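Local coordinates for divalent-cation tolerance protein CutA (PDB 1UKU) that takes part in resistance toward heavy metals, working as a homotrimer that binds copper at the interface between two trimers, at residues I3-F8 with R33-F38. Sequence-based numbering, arbitrary orientation.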
loop_
_atom_site.group_PDB
_atom_site.type_symbol
_atom_site.label_atom_id
_atom_site.label_comp_id
_atom_site.label_asym_id
_atom_site.label_seq_id
_atom_site.Cartn_x
_atom_site.Cartn_y
_atom_site.Cartn_z
ATOM N N ILE A 3 6.537 -1.018 7.734
ATOM C CA ILE A 3 6.634 -0.562 6.363
ATOM C C ILE A 3 6.941 0.912 6.389
ATOM O O ILE A 3 6.422 1.656 7.209
ATOM C CB ILE A 3 5.279 -0.787 5.632
ATOM C CG1 ILE A 3 4.950 -2.282 5.576
ATOM C CG2 ILE A 3 5.258 -0.113 4.273
ATOM C CD1 ILE A 3 5.931 -3.098 5.028
ATOM N N VAL A 4 7.774 1.334 5.463
ATOM C CA VAL A 4 7.993 2.746 5.199
ATOM C C VAL A 4 7.700 3.005 3.727
ATOM O O VAL A 4 8.247 2.335 2.863
ATOM C CB VAL A 4 9.405 3.162 5.553
ATOM C CG1 VAL A 4 9.675 4.648 5.199
ATOM C CG2 VAL A 4 9.628 2.920 7.030
ATOM N N TYR A 5 6.857 3.982 3.460
ATOM C CA TYR A 5 6.502 4.384 2.097
ATOM C C TYR A 5 7.126 5.754 1.810
ATOM O O TYR A 5 7.027 6.687 2.596
ATOM C CB TYR A 5 4.991 4.466 1.935
ATOM C CG TYR A 5 4.463 4.781 0.548
ATOM C CD1 TYR A 5 4.645 3.899 -0.490
ATOM C CD2 TYR A 5 3.765 5.974 0.277
ATOM C CE1 TYR A 5 4.151 4.165 -1.776
ATOM C CE2 TYR A 5 3.265 6.248 -1.019
ATOM C CZ TYR A 5 3.461 5.326 -2.026
ATOM O OH TYR A 5 2.956 5.563 -3.294
ATOM N N THR A 6 7.756 5.882 0.652
ATOM C CA THR A 6 8.249 7.147 0.140
ATOM C C THR A 6 8.089 7.131 -1.377
ATOM O O THR A 6 7.796 6.105 -1.970
ATOM C CB THR A 6 9.699 7.393 0.606
ATOM O OG1 THR A 6 10.076 8.737 0.253
ATOM C CG2 THR A 6 10.708 6.464 -0.015
ATOM N N THR A 7 8.216 8.286 -2.000
ATOM C CA THR A 7 8.093 8.379 -3.434
ATOM C C THR A 7 9.285 9.087 -3.984
ATOM O O THR A 7 9.906 9.891 -3.300
ATOM C CB THR A 7 6.819 9.080 -3.884
ATOM O OG1 THR A 7 6.919 10.501 -3.648
ATOM C CG2 THR A 7 5.605 8.593 -3.130
ATOM N N PHE A 8 9.591 8.771 -5.229
ATOM C CA PHE A 8 10.773 9.296 -5.943
ATOM C C PHE A 8 10.379 9.803 -7.322
ATOM O O PHE A 8 9.411 9.333 -7.897
ATOM C CB PHE A 8 11.841 8.204 -6.133
ATOM C CG PHE A 8 12.428 7.675 -4.861
ATOM C CD1 PHE A 8 13.463 8.353 -4.241
ATOM C CD2 PHE A 8 11.938 6.494 -4.265
ATOM C CE1 PHE A 8 14.019 7.876 -3.080
ATOM C CE2 PHE A 8 12.519 6.016 -3.077
ATOM C CZ PHE A 8 13.547 6.730 -2.483
ATOM N N ARG A 33 7.305 0.598 -7.624
ATOM C CA ARG A 33 6.360 0.603 -8.747
ATOM C C ARG A 33 5.941 2.035 -9.069
ATOM O O ARG A 33 5.851 2.880 -8.200
ATOM C CB ARG A 33 5.136 -0.294 -8.516
ATOM C CG ARG A 33 4.000 0.318 -7.728
ATOM C CD ARG A 33 4.302 0.513 -6.324
ATOM N NE ARG A 33 3.220 1.195 -5.571
ATOM C CZ ARG A 33 2.982 2.501 -5.543
ATOM N NH1 ARG A 33 3.671 3.338 -6.273
ATOM N NH2 ARG A 33 2.035 2.984 -4.744
ATOM N N GLU A 34 5.722 2.291 -10.346
ATOM C CA GLU A 34 5.264 3.593 -10.813
ATOM C C GLU A 34 3.881 3.982 -10.289
ATOM O O GLU A 34 3.010 3.139 -10.075
ATOM C CB GLU A 34 5.285 3.604 -12.355
ATOM C CG GLU A 34 6.690 3.580 -12.933
ATOM C CD GLU A 34 6.715 3.343 -14.442
ATOM O OE1 GLU A 34 7.802 2.987 -14.976
ATOM O OE2 GLU A 34 5.663 3.511 -15.110
ATOM N N HIS A 35 3.691 5.292 -10.149
ATOM C CA HIS A 35 2.348 5.837 -9.971
ATOM C C HIS A 35 2.320 7.250 -10.509
ATOM O O HIS A 35 3.364 7.819 -10.838
ATOM C CB HIS A 35 1.884 5.791 -8.508
ATOM C CG HIS A 35 2.686 6.656 -7.589
ATOM N ND1 HIS A 35 3.424 6.157 -6.539
ATOM C CD2 HIS A 35 2.832 8.004 -7.546
ATOM C CE1 HIS A 35 4.046 7.160 -5.936
ATOM N NE2 HIS A 35 3.680 8.295 -6.506
ATOM N N ARG A 36 1.125 7.793 -10.618
ATOM C CA ARG A 36 0.920 9.195 -10.973
ATOM C C ARG A 36 0.442 9.929 -9.739
ATOM O O ARG A 36 -0.550 9.547 -9.075
ATOM C CB ARG A 36 -0.092 9.309 -12.111
ATOM C CG ARG A 36 0.502 8.770 -13.413
ATOM C CD ARG A 36 -0.494 8.584 -14.495
ATOM N NE ARG A 36 0.163 8.424 -15.786
ATOM C CZ ARG A 36 0.598 7.282 -16.297
ATOM N NH1 ARG A 36 0.472 6.130 -15.640
ATOM N NH2 ARG A 36 1.174 7.296 -17.506
ATOM N N ALA A 37 1.141 10.999 -9.392
ATOM C CA ALA A 37 0.838 11.788 -8.205
ATOM C C ALA A 37 0.093 13.071 -8.590
ATOM O O ALA A 37 0.413 13.684 -9.577
ATOM C CB ALA A 37 2.091 12.143 -7.453
ATOM N N PHE A 38 -0.879 13.455 -7.786
ATOM C CA PHE A 38 -1.636 14.672 -7.935
ATOM C C PHE A 38 -1.622 15.413 -6.627
ATOM O O PHE A 38 -1.852 14.832 -5.565
ATOM C CB PHE A 38 -3.066 14.378 -8.352
ATOM C CG PHE A 38 -3.170 13.700 -9.674
ATOM C CD1 PHE A 38 -2.991 12.335 -9.785
ATOM C CD2 PHE A 38 -3.428 14.430 -10.807
ATOM C CE1 PHE A 38 -3.037 11.713 -11.001
ATOM C CE2 PHE A 38 -3.486 13.792 -12.053
ATOM C CZ PHE A 38 -3.288 12.431 -12.123
#
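Tyr5 and His35 approach each other from opposite directions: the tyrosine has CG anti to its own backbone N (chi1 -176°), extending the ring so that OH reaches Arg33 and His35, while the histidine has CG lodged between backbone N and carbonyl carbon (chi1 65°), setting the imidazole where its edge meets Thr7 and its ND1 meets Arg33. Arg33 starts out pointing away, but the bend at chi2 brings its guanidinium back beside Tyr5 OH and His35 ND1, its plane 64° from the tyrosine ring. Arginine offers N-H groups to two partners. Arg33 NH1 gives His35 ND1 a nearly straight hydrogen bond of 2.8 Å, lying in the planes of both imidazole and guanidinium, so the two flat groups steady each other. Arg33 NH2 makes a weak, bent bond of 3.1 Å to Tyr5 OH, while Tyr5 CE1 sits over one guanidinium face. Tyrosine suits this place because it carries a hydroxyl past the intervening strand 44-57 to the side chains of 33-38; its stronger partner is Asn31 of the second subunit. Threonine serves two ways: Thr7 CG2 meets the imidazole edge 3.5 Å from His35 CE1, whereas its hydroxyl bonds weakly to Glu50. The segments cross at 77° and touch through side chains alone, in a trimer interface where the sheet runs on into the second subunit. Histidine can accept at ND1 and bond Glu50 through NE2, which probably donates; the buried chain Arg33–His35–Glu50 thus probably links positive and negative groups through a neutral imidazole.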